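Local coordinates for protein hydrolase, isochorismatase family (Pseudomonas putida KT2440, PDB 4H17) that probably catalyses a hydrolysis reaction as a member of the isochorismatase family of Rossmann-like hydrolases, at residues M132-V137 with R161-K166; L153-S158 with C178-M183. One frame throughout, in Å; residues are numbered along the deposited sequence. Where two conformers were deposited one is given.

How the contacts relate
Contact 1 and contact 2 lie side by side, their centres about 12 Å apart, and their segments alternate along the chain: helix start, strand, hairpin strand, helix. They meet where 132-137 packs on 153-158, with Val137 CG1 3.4 Å from Leu153 CD1; Ser133 CB also lies 3.9 Å from Met180 CE. The 132-137 side of contact 1 binds the sulfate in what is probably the active-site pocket, whereas contact 2 attaches helix 172-186 to strand 150-159 of the central parallel sheet. Both reach the second subunit: His134 packs on Val182 there, and Lys166 forms a salt bridge with its Glu155.

Contact 1 (M132-V137 with R161-K166); sequences MSHSSV and RDLAFK. With SO4 (sulfate ion), chain C.
The imidazole of His134 lies between Leu163 CD1 on one face and Ser135 CB on the other, while Arg161 NH1 approaches its edge near the ring plane. The setting is the start of helix 133-146 in a Rossmann-like isochorismatase fold. The leucine methyl makes a CH-pi contact, 4.0 Å from the ring centroid and 16° off the normal. Its other methyl, CD2, sits over a face of the Arg161 guanidinium, so one branched side chain serves two flat groups whose planes are 39° apart. At the edge of that guanidinium, Met132 SE (deposited as selenomethionine) comes to 3.4 Å from Arg161 NH1, a soft, polarisable neighbour for a cation.

A cis peptide precedes Met132. This residue is the N-cap, and its O accepts from both Ser135 N and Val137 N, the second being the i+5 bond of a pi-type turn. The turn gathers two amides on one sulfate oxygen, as in an oxyanion hole: Met132 N and Ser136 N lie 2.8 Å and 2.9 Å from SO4 O2. Tyr35 and His71 complete the grip on this ion, probably acquired from the crystallisation liquor. Ser136, hydrogen-bonded to Lys103, stands where many relatives carry a nucleophilic cysteine.

Asp185 of the second subunit binds both His134 NE2 and Arg161 NH2, tying the contact to the dimer interface. Replacing His134 by alanine is likely to leave Asp185 OD2 of that subunit without the NE2 hydrogen bond and to take away the ring face on which Leu163 CD1 rests. Small hydroxyl residues suit the pocket: with OG anti to the backbone N (chi1 177°), Ser135 reaches SO4 O3 at 2.7 Å, and Ser136 OG donates to SO4 O1 at 2.6 Å.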
loop_
_atom_site.group_PDB
_atom_site.type_symbol
_atom_site.label_atom_id
_atom_site.label_comp_id
_atom_site.label_asym_id
_atom_site.label_seq_id
_atom_site.Cartn_x
_atom_site.Cartn_y
_atom_site.Cartn_z
HETATM N N MSE A 132 -1.222 -9.649 6.975
HETATM C CA MSE A 132 -2.226 -8.677 7.527
HETATM C C MSE A 132 -2.737 -7.814 6.401
HETATM O O MSE A 132 -2.020 -7.560 5.416
HETATM C CB MSE A 132 -1.547 -7.781 8.566
HETATM C CG MSE A 132 -0.992 -8.589 9.721
HETATM SE SE MSE A 132 -0.232 -7.537 11.177
HETATM C CE MSE A 132 1.166 -6.558 10.173
ATOM N N SER A 133 -3.974 -7.379 6.507
ATOM C CA SER A 133 -4.616 -6.686 5.397
ATOM C C SER A 133 -3.822 -5.448 4.990
ATOM O O SER A 133 -3.713 -5.170 3.790
ATOM C CB SER A 133 -6.071 -6.318 5.717
ATOM O OG SER A 133 -6.185 -5.547 6.855
ATOM N N HIS A 134 -3.296 -4.694 5.949
ATOM C CA HIS A 134 -2.659 -3.383 5.665
ATOM C C HIS A 134 -1.202 -3.510 5.199
ATOM O O HIS A 134 -0.603 -2.532 4.761
ATOM C CB HIS A 134 -2.723 -2.432 6.860
ATOM C CG HIS A 134 -1.911 -2.884 8.017
ATOM N ND1 HIS A 134 -2.295 -3.926 8.825
ATOM C CD2 HIS A 134 -0.698 -2.491 8.467
ATOM C CE1 HIS A 134 -1.360 -4.161 9.722
ATOM N NE2 HIS A 134 -0.400 -3.275 9.556
ATOM N N SER A 135 -0.609 -4.690 5.378
ATOM C CA SER A 135 0.837 -4.865 5.209
ATOM C C SER A 135 1.142 -5.813 4.037
ATOM O O SER A 135 1.151 -5.371 2.904
ATOM C CB SER A 135 1.500 -5.265 6.537
ATOM O OG SER A 135 2.878 -5.492 6.366
ATOM N N SER A 136 1.246 -7.134 4.258
ATOM C CA SER A 136 1.557 -8.033 3.122
ATOM C C SER A 136 0.443 -8.106 2.048
ATOM O O SER A 136 0.733 -8.202 0.863
ATOM C CB SER A 136 1.917 -9.480 3.547
ATOM O OG SER A 136 3.217 -9.549 4.113
ATOM N N VAL A 137 -0.812 -8.000 2.460
ATOM C CA VAL A 137 -1.923 -8.140 1.516
ATOM C C VAL A 137 -1.974 -6.887 0.622
ATOM O O VAL A 137 -1.859 -6.989 -0.596
ATOM C CB VAL A 137 -3.259 -8.364 2.240
ATOM C CG1 VAL A 137 -4.396 -8.377 1.258
ATOM C CG2 VAL A 137 -3.272 -9.689 3.004
ATOM N N ARG A 161 -4.789 -6.009 12.881
ATOM C CA ARG A 161 -4.792 -5.760 14.328
ATOM C C ARG A 161 -4.926 -4.263 14.660
ATOM O O ARG A 161 -4.849 -3.392 13.783
ATOM C CB ARG A 161 -3.556 -6.365 14.941
ATOM C CG ARG A 161 -2.263 -5.583 14.659
ATOM C CD ARG A 161 -1.011 -6.301 15.159
ATOM N NE ARG A 161 0.109 -5.378 15.433
ATOM C CZ ARG A 161 0.844 -4.756 14.511
ATOM N NH1 ARG A 161 0.633 -4.953 13.208
ATOM N NH2 ARG A 161 1.800 -3.934 14.923
ATOM N N ASP A 162 -5.197 -3.972 15.937
ATOM C CA ASP A 162 -5.156 -2.618 16.431
ATOM C C ASP A 162 -3.801 -2.011 16.142
ATOM O O ASP A 162 -2.765 -2.618 16.449
ATOM C CB ASP A 162 -5.375 -2.553 17.949
ATOM C CG ASP A 162 -6.788 -2.924 18.408
ATOM O OD1 ASP A 162 -7.668 -3.217 17.614
ATOM O OD2 ASP A 162 -6.996 -2.903 19.639
ATOM N N LEU A 163 -3.773 -0.790 15.616
ATOM C CA LEU A 163 -2.493 -0.084 15.409
ATOM C C LEU A 163 -2.350 1.204 16.174
ATOM O O LEU A 163 -3.347 1.890 16.484
ATOM C CB LEU A 163 -2.251 0.238 13.935
ATOM C CG LEU A 163 -2.225 -0.938 12.967
ATOM C CD1 LEU A 163 -2.115 -0.440 11.537
ATOM C CD2 LEU A 163 -1.145 -1.910 13.313
ATOM N N ALA A 164 -1.109 1.498 16.552
ATOM C CA ALA A 164 -0.778 2.768 17.147
ATOM C C ALA A 164 -0.892 3.915 16.169
ATOM O O ALA A 164 -0.452 3.820 15.051
ATOM C CB ALA A 164 0.615 2.742 17.730
ATOM N N PHE A 165 -1.452 5.011 16.644
ATOM C CA PHE A 165 -1.313 6.318 16.016
ATOM C C PHE A 165 -0.856 7.265 17.136
ATOM O O PHE A 165 -1.629 7.676 18.042
ATOM C CB PHE A 165 -2.618 6.773 15.348
ATOM C CG PHE A 165 -2.492 8.082 14.705
ATOM C CD1 PHE A 165 -1.808 8.176 13.509
ATOM C CD2 PHE A 165 -2.925 9.227 15.338
ATOM C CE1 PHE A 165 -1.589 9.401 12.926
ATOM C CE2 PHE A 165 -2.698 10.465 14.755
ATOM C CZ PHE A 165 -2.028 10.539 13.543
ATOM N N LYS A 166 0.434 7.554 17.140
ATOM C CA LYS A 166 1.046 8.340 18.209
ATOM C C LYS A 166 0.772 7.675 19.559
ATOM O O LYS A 166 0.895 6.462 19.656
ATOM C CB LYS A 166 0.649 9.815 18.117
ATOM C CG LYS A 166 0.986 10.358 16.738
ATOM C CD LYS A 166 0.707 11.838 16.584
ATOM C CE LYS A 166 0.824 12.316 15.123
ATOM N NZ LYS A 166 2.232 12.657 14.746
HETATM S S SO4 C . 2.487 -8.930 7.497
HETATM O O1 SO4 C . 3.174 -9.921 6.641
HETATM O O2 SO4 C . 1.314 -8.403 6.846
HETATM O O3 SO4 C . 3.426 -7.802 7.702
HETATM O O4 SO4 C . 2.201 -9.450 8.846
#

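Contact 2 (L153-S158 with C178-M183); sequences LVEDAS and CEMAVM
Strand 150-159 and helix 172-186 run in roughly opposite directions here, with CA atoms 6.8 Å apart at Glu155 and Met180 and 8.1 Å apart at Leu153 and Met183. After Val154 the strand breaks its line in a type I turn, closed by Ala157 N to Val154 O, and resumes at Ser158. Helix 172-186 joins this strand to its parallel neighbour 189-191, a beta-alpha-beta crossover of the Rossmann-like sheet.

Met180 and Met183, both selenomethionine in the crystal, lie about one helical turn apart. Leu153 turns its branch to the side opposite its amide nitrogen (chi1 177°), which brings CD2 against both: 3.7 Å from Met183 CG and 3.8 Å from Met180 SE. Met183 meets it with CB and CG before its end turns away. The chi2 bend of Met180 (-47°) sets SE 3.7 Å from Glu155 CB, and chi3 (97°) then directs CE, 4.0 Å from Leu153 CD2. Val190 backs both methionines.

Leucine offers a compact branched end and Met180 a flexible chain that moulds round it, which suits a buried seam. Glu155 contributes mainly its aliphatic base, its carboxylate serving Lys166 of the second subunit. Glu155 O is hydrogen-bonded to His176, earlier on the same helix; the side-chain contact itself is apolar, set by the fit of Leu153 CD2 against the two methionines.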
loop_
_atom_site.group_PDB
_atom_site.type_symbol
_atom_site.label_atom_id
_atom_site.label_comp_id
_atom_site.label_asym_id
_atom_site.label_seq_id
_atom_site.Cartn_x
_atom_site.Cartn_y
_atom_site.Cartn_z
ATOM N N LEU A 153 -10.094 -8.913 -3.780
ATOM C CA LEU A 153 -9.631 -9.094 -2.411
ATOM C C LEU A 153 -10.799 -9.475 -1.554
ATOM O O LEU A 153 -11.817 -8.778 -1.531
ATOM C CB LEU A 153 -9.011 -7.782 -1.922
ATOM C CG LEU A 153 -8.516 -7.686 -0.492
ATOM C CD1 LEU A 153 -7.519 -8.739 -0.090
ATOM C CD2 LEU A 153 -7.930 -6.304 -0.295
ATOM N N VAL A 154 -10.664 -10.550 -0.796
ATOM C CA VAL A 154 -11.821 -11.095 -0.070
ATOM C C VAL A 154 -11.812 -10.505 1.330
ATOM O O VAL A 154 -11.030 -10.912 2.185
ATOM C CB VAL A 154 -11.809 -12.621 -0.004
ATOM C CG1 VAL A 154 -13.089 -13.146 0.622
ATOM C CG2 VAL A 154 -11.594 -13.186 -1.388
ATOM N N GLU A 155 -12.671 -9.506 1.548
ATOM C CA GLU A 155 -12.512 -8.622 2.709
ATOM C C GLU A 155 -12.779 -9.325 4.043
ATOM O O GLU A 155 -12.225 -8.956 5.077
ATOM C CB GLU A 155 -13.431 -7.400 2.594
ATOM C CG GLU A 155 -14.889 -7.768 2.442
ATOM C CD GLU A 155 -15.730 -6.590 2.011
ATOM O OE1 GLU A 155 -15.440 -5.461 2.485
ATOM O OE2 GLU A 155 -16.665 -6.804 1.202
ATOM N N ASP A 156 -13.618 -10.348 4.010
ATOM C CA ASP A 156 -13.962 -11.117 5.219
ATOM C C ASP A 156 -13.162 -12.420 5.370
ATOM O O ASP A 156 -13.377 -13.209 6.278
ATOM C CB ASP A 156 -15.488 -11.318 5.339
ATOM C CG ASP A 156 -16.083 -12.087 4.177
ATOM O OD1 ASP A 156 -15.356 -12.522 3.269
ATOM O OD2 ASP A 156 -17.327 -12.250 4.180
ATOM N N ALA A 157 -12.139 -12.537 4.534
ATOM C CA ALA A 157 -11.150 -13.627 4.590
ATOM C C ALA A 157 -9.757 -13.015 4.787
ATOM O O ALA A 157 -8.729 -13.578 4.360
ATOM C CB ALA A 157 -11.197 -14.445 3.339
ATOM N N SER A 158 -9.740 -11.858 5.418
ATOM C CA SER A 158 -8.506 -11.103 5.677
ATOM C C SER A 158 -8.708 -10.387 7.002
ATOM O O SER A 158 -9.859 -10.154 7.443
ATOM C CB SER A 158 -8.217 -10.163 4.508
ATOM O OG SER A 158 -7.049 -9.337 4.751
ATOM N N CYS A 178 -10.778 1.033 6.435
ATOM C CA CYS A 178 -10.079 2.032 5.650
ATOM C C CYS A 178 -9.266 1.374 4.542
ATOM O O CYS A 178 -9.296 1.810 3.384
ATOM C CB CYS A 178 -9.227 2.930 6.560
ATOM S SG CYS A 178 -10.205 4.051 7.636
ATOM N N GLU A 179 -8.545 0.294 4.841
ATOM C CA GLU A 179 -7.754 -0.342 3.801
ATOM C C GLU A 179 -8.610 -0.983 2.725
ATOM O O GLU A 179 -8.216 -0.955 1.576
ATOM C CB GLU A 179 -6.702 -1.287 4.324
ATOM C CG GLU A 179 -5.509 -1.427 3.309
ATOM C CD GLU A 179 -4.587 -0.194 3.125
ATOM O OE1 GLU A 179 -4.716 0.813 3.868
ATOM O OE2 GLU A 179 -3.700 -0.205 2.209
HETATM N N MSE A 180 -9.806 -1.462 3.078
HETATM C CA MSE A 180 -10.721 -2.040 2.098
HETATM C C MSE A 180 -11.221 -0.926 1.195
HETATM O O MSE A 180 -11.287 -1.114 -0.019
HETATM C CB MSE A 180 -11.907 -2.837 2.671
HETATM C CG MSE A 180 -11.604 -4.168 3.398
HETATM SE SE MSE A 180 -10.380 -5.313 2.407
HETATM C CE MSE A 180 -8.723 -4.841 3.290
ATOM N N ALA A 181 -11.500 0.245 1.751
ATOM C CA ALA A 181 -11.921 1.402 0.955
ATOM C C ALA A 181 -10.804 1.839 -0.015
ATOM O O ALA A 181 -11.065 2.161 -1.189
ATOM C CB ALA A 181 -12.365 2.555 1.854
ATOM N N VAL A 182 -9.580 1.864 0.503
ATOM C CA VAL A 182 -8.362 2.222 -0.262
ATOM C C VAL A 182 -8.132 1.237 -1.424
ATOM O O VAL A 182 -7.922 1.632 -2.571
ATOM C CB VAL A 182 -7.144 2.291 0.695
ATOM C CG1 VAL A 182 -5.808 2.185 -0.034
ATOM C CG2 VAL A 182 -7.233 3.538 1.567
HETATM N N MSE A 183 -8.203 -0.058 -1.120
HETATM C CA MSE A 183 -8.127 -1.101 -2.146
HETATM C C MSE A 183 -9.201 -0.940 -3.205
HETATM O O MSE A 183 -8.900 -0.968 -4.383
HETATM C CB MSE A 183 -8.244 -2.479 -1.463
HETATM C CG MSE A 183 -7.028 -2.766 -0.562
HETATM SE SE MSE A 183 -5.469 -3.223 -1.594
HETATM C CE MSE A 183 -4.473 -1.597 -1.341
#